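Local coordinates for short chain dehydrogenase (Mycobacterium smegmatis, PDB 3UCX), which probably acts as an oxidoreductase of the short-chain dehydrogenase family, though its substrate is not established, at residues A[188-202]-A[228-240]. Sequence-based numbering, arbitrary orientation.
Sequences VLPGYIWGGTLKSYF and RLPTEDEVASAIL
Trp194 and Thr231 pair through a single beta bridge that, in this Rossmann-fold short-chain dehydrogenase, ties the loop leaving strand 184-190 to the start of helix 232-243. The case illustrates how a loop and a helix start can satisfy each other's polar groups. Trp194 N gives a nearly straight bond (177°) to Pro230 O at 2.8 Å. In return Trp194 O receives Glu232 N at 3.1 Å, a more bent bond that occupies an amide in the first turn of the helix. Within 228-240, Thr231 at the N-cap accepts from Glu234 N through OG1, while the Glu234 side chain folds back so that OE1 accepts from Thr231 N, met on the anti side of the carboxylate and somewhat out of its plane, completing a capping box. Glu234 OE2 also has Ser248 of the second subunit as a partner.

Beyond CG the Glu232 chain is extended, and its carboxylate divides its work. OE1 bonds to Thr26 on helix 23-33, whereas OE2 accepts from two waters; one of these also accepts from Leu198 N and donates to Ile193 O, the other accepts from Thr197 N. Two early amides of helix 196-208 are thus linked to Glu232 through water.

Apolar groups fill in around this network. Ile193 turns CG1 beside its backbone N (chi1 -52°), which lays CG2 against the first turn of the helix, 3.4 Å from Glu232 N and 3.6 Å from Glu232 CG, and Val235 meets Pro190 CB with both methyls. Further along, Val188 CG2 packs on Ile239 CG1. At the other end Leu229 CD1 sits at the edge of the Phe202 ring, 4.0 Å from its CE2.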
# COMPACT_ATOMS: atom_id res chain seq x y z
N VAL A 188 0.95 15.41 4.58
CA VAL A 188 2.02 15.67 3.62
C VAL A 188 3.29 14.98 4.17
O VAL A 188 3.64 15.13 5.35
CB VAL A 188 2.23 17.16 3.35
CG1 VAL A 188 3.49 17.42 2.51
CG2 VAL A 188 0.98 17.80 2.70
N LEU A 189 3.92 14.16 3.33
CA LEU A 189 5.03 13.28 3.73
C LEU A 189 6.31 13.68 3.00
O LEU A 189 6.60 13.19 1.92
CB LEU A 189 4.72 11.82 3.40
CG LEU A 189 3.75 11.09 4.32
CD1 LEU A 189 2.41 11.84 4.40
CD2 LEU A 189 3.56 9.65 3.83
N PRO A 190 7.08 14.58 3.60
CA PRO A 190 8.36 14.92 3.00
C PRO A 190 9.48 13.99 3.45
O PRO A 190 9.41 13.41 4.56
CB PRO A 190 8.61 16.33 3.53
CG PRO A 190 7.99 16.30 4.90
CD PRO A 190 6.78 15.40 4.79
N GLY A 191 10.51 13.86 2.62
CA GLY A 191 11.78 13.31 3.08
C GLY A 191 12.62 14.45 3.64
O GLY A 191 12.12 15.31 4.37
N TYR A 192 13.90 14.48 3.27
CA TYR A 192 14.76 15.60 3.59
C TYR A 192 14.20 16.84 2.94
O TYR A 192 13.65 16.78 1.84
CB TYR A 192 16.16 15.39 3.03
CG TYR A 192 17.02 14.47 3.83
CD1 TYR A 192 17.48 14.84 5.09
CD2 TYR A 192 17.41 13.25 3.32
CE1 TYR A 192 18.30 14.00 5.83
CE2 TYR A 192 18.22 12.40 4.05
CZ TYR A 192 18.67 12.78 5.29
OH TYR A 192 19.49 11.93 6.00
N ILE A 193 14.35 17.97 3.61
CA ILE A 193 13.83 19.21 3.10
C ILE A 193 14.96 20.23 3.02
O ILE A 193 15.47 20.66 4.04
CB ILE A 193 12.68 19.78 3.95
CG1 ILE A 193 11.58 18.73 4.18
CG2 ILE A 193 12.09 20.99 3.24
CD1 ILE A 193 10.43 19.24 5.06
N TRP A 194 15.30 20.64 1.80
CA TRP A 194 16.45 21.50 1.58
C TRP A 194 16.15 22.92 1.89
O TRP A 194 15.15 23.47 1.44
CB TRP A 194 16.97 21.36 0.15
CG TRP A 194 18.24 22.12 -0.11
CD1 TRP A 194 18.43 23.19 -0.98
CD2 TRP A 194 19.56 21.87 0.48
NE1 TRP A 194 19.74 23.63 -0.96
CE2 TRP A 194 20.48 22.86 -0.11
CE3 TRP A 194 20.06 20.96 1.40
CZ2 TRP A 194 21.82 22.92 0.25
CZ3 TRP A 194 21.42 21.03 1.75
CH2 TRP A 194 22.27 21.99 1.18
N GLY A 195 17.07 23.52 2.64
CA GLY A 195 17.04 24.92 2.98
C GLY A 195 18.22 25.21 3.89
O GLY A 195 19.13 24.38 4.02
N GLY A 196 18.21 26.38 4.52
CA GLY A 196 19.34 26.83 5.34
C GLY A 196 19.62 25.87 6.48
O GLY A 196 20.77 25.54 6.74
N THR A 197 18.56 25.38 7.14
CA THR A 197 18.73 24.47 8.27
C THR A 197 19.37 23.13 7.89
O THR A 197 20.30 22.66 8.56
CB THR A 197 17.39 24.19 8.96
OG1 THR A 197 16.82 25.42 9.43
CG2 THR A 197 17.56 23.24 10.13
N LEU A 198 18.87 22.49 6.84
CA LEU A 198 19.44 21.22 6.40
C LEU A 198 20.86 21.40 5.86
O LEU A 198 21.70 20.54 6.05
CB LEU A 198 18.56 20.56 5.33
CG LEU A 198 19.02 19.15 4.95
CD1 LEU A 198 19.04 18.20 6.15
CD2 LEU A 198 18.16 18.58 3.82
N LYS A 199 21.12 22.52 5.19
CA LYS A 199 22.47 22.82 4.72
C LYS A 199 23.49 22.86 5.87
O LYS A 199 24.55 22.25 5.76
CB LYS A 199 22.50 24.12 3.94
CG LYS A 199 23.89 24.45 3.42
CD LYS A 199 23.86 25.50 2.33
CE LYS A 199 25.28 25.92 1.94
NZ LYS A 199 25.33 26.29 0.49
N SER A 200 23.14 23.55 6.97
CA SER A 200 24.06 23.63 8.14
C SER A 200 24.32 22.25 8.69
O SER A 200 25.42 21.94 9.15
CB SER A 200 23.50 24.48 9.28
OG SER A 200 23.09 25.73 8.81
N TYR A 201 23.28 21.43 8.67
CA TYR A 201 23.39 20.07 9.14
C TYR A 201 24.30 19.25 8.24
O TYR A 201 25.17 18.52 8.73
CB TYR A 201 22.01 19.43 9.20
CG TYR A 201 22.07 18.00 9.59
CD1 TYR A 201 22.47 17.62 10.87
CD2 TYR A 201 21.75 17.00 8.68
CE1 TYR A 201 22.53 16.29 11.22
CE2 TYR A 201 21.80 15.67 9.03
CZ TYR A 201 22.19 15.33 10.30
OH TYR A 201 22.25 14.00 10.62
N PHE A 202 24.13 19.38 6.93
CA PHE A 202 25.02 18.68 6.00
C PHE A 202 26.48 19.18 6.15
O PHE A 202 27.43 18.40 6.00
CB PHE A 202 24.54 18.79 4.56
CG PHE A 202 23.35 17.89 4.22
CD1 PHE A 202 22.80 17.02 5.15
CD2 PHE A 202 22.83 17.89 2.94
CE1 PHE A 202 21.73 16.19 4.82
CE2 PHE A 202 21.76 17.09 2.60
CZ PHE A 202 21.21 16.23 3.53
N ARG A 228 17.32 15.43 -6.86
CA ARG A 228 17.38 16.64 -6.03
C ARG A 228 16.47 16.41 -4.83
O ARG A 228 15.54 15.60 -4.90
CB ARG A 228 16.93 17.89 -6.78
CG ARG A 228 15.63 17.82 -7.55
CD ARG A 228 15.36 19.11 -8.31
NE ARG A 228 14.21 19.02 -9.24
CZ ARG A 228 12.94 19.30 -8.91
NH1 ARG A 228 12.63 19.66 -7.68
NH2 ARG A 228 11.97 19.23 -9.82
N LEU A 229 16.76 17.11 -3.74
CA LEU A 229 15.90 17.06 -2.57
C LEU A 229 14.81 18.13 -2.75
O LEU A 229 15.08 19.20 -3.31
CB LEU A 229 16.72 17.36 -1.32
CG LEU A 229 17.82 16.37 -0.94
CD1 LEU A 229 18.49 16.82 0.35
CD2 LEU A 229 17.25 14.95 -0.78
N PRO A 230 13.58 17.85 -2.26
CA PRO A 230 12.60 18.91 -2.26
C PRO A 230 13.02 20.04 -1.33
O PRO A 230 13.70 19.81 -0.34
CB PRO A 230 11.32 18.22 -1.76
CG PRO A 230 11.81 17.12 -0.94
CD PRO A 230 13.10 16.64 -1.58
N THR A 231 12.63 21.26 -1.71
CA THR A 231 12.94 22.46 -0.94
C THR A 231 11.82 22.76 0.06
O THR A 231 10.73 22.21 -0.06
CB THR A 231 13.05 23.68 -1.84
OG1 THR A 231 11.76 23.96 -2.42
CG2 THR A 231 14.13 23.47 -2.95
N GLU A 232 12.12 23.62 1.02
CA GLU A 232 11.11 24.06 1.97
C GLU A 232 9.91 24.63 1.24
O GLU A 232 8.76 24.31 1.59
CB GLU A 232 11.70 25.09 2.94
CG GLU A 232 12.71 24.48 3.90
CD GLU A 232 13.28 25.48 4.89
OE1 GLU A 232 12.64 26.54 5.13
OE2 GLU A 232 14.35 25.17 5.46
N ASP A 233 10.15 25.44 0.20
CA ASP A 233 9.03 25.95 -0.58
C ASP A 233 8.22 24.84 -1.25
O ASP A 233 7.00 24.94 -1.33
CB ASP A 233 9.48 26.99 -1.63
CG ASP A 233 9.54 28.41 -1.05
OD1 ASP A 233 8.64 28.85 -0.30
OD2 ASP A 233 10.51 29.11 -1.37
N GLU A 234 8.87 23.80 -1.75
CA GLU A 234 8.14 22.74 -2.47
C GLU A 234 7.25 21.96 -1.51
O GLU A 234 6.14 21.55 -1.87
CB GLU A 234 9.10 21.81 -3.24
CG GLU A 234 9.61 22.46 -4.53
CD GLU A 234 10.77 21.72 -5.20
OE1 GLU A 234 11.56 21.07 -4.50
OE2 GLU A 234 10.89 21.81 -6.44
N VAL A 235 7.73 21.74 -0.30
CA VAL A 235 6.93 21.02 0.69
C VAL A 235 5.79 21.94 1.15
O VAL A 235 4.62 21.51 1.26
CB VAL A 235 7.79 20.53 1.87
CG1 VAL A 235 6.90 19.86 2.95
CG2 VAL A 235 8.89 19.60 1.36
N ALA A 236 6.12 23.21 1.40
CA ALA A 236 5.11 24.20 1.73
C ALA A 236 3.99 24.30 0.68
O ALA A 236 2.79 24.42 1.03
CB ALA A 236 5.76 25.57 1.95
N SER A 237 4.36 24.29 -0.60
CA SER A 237 3.35 24.33 -1.66
C SER A 237 2.33 23.18 -1.56
O SER A 237 1.13 23.38 -1.78
CB SER A 237 4.01 24.27 -3.04
OG SER A 237 4.73 25.47 -3.31
N ALA A 238 2.82 21.98 -1.28
CA ALA A 238 1.95 20.80 -1.10
C ALA A 238 0.99 21.00 0.09
O ALA A 238 -0.19 20.66 -0.00
CB ALA A 238 2.79 19.55 -0.87
N ILE A 239 1.51 21.54 1.18
CA ILE A 239 0.71 21.79 2.39
C ILE A 239 -0.35 22.85 2.11
O ILE A 239 -1.52 22.71 2.47
CB ILE A 239 1.60 22.20 3.57
CG1 ILE A 239 2.48 21.04 3.99
CG2 ILE A 239 0.78 22.71 4.75
CD1 ILE A 239 3.65 21.44 4.88
N LEU A 240 0.06 23.94 1.46
CA LEU A 240 -0.89 24.99 1.05
C LEU A 240 -2.01 24.45 0.17
O LEU A 240 -3.19 24.79 0.38
CB LEU A 240 -0.17 26.15 0.37
CG LEU A 240 0.27 27.27 1.31
CD1 LEU A 240 1.25 26.77 2.38
CD2 LEU A 240 0.91 28.36 0.46
O HOH W 1 16.11 22.94 5.64
O HOH W 2 15.93 26.53 7.05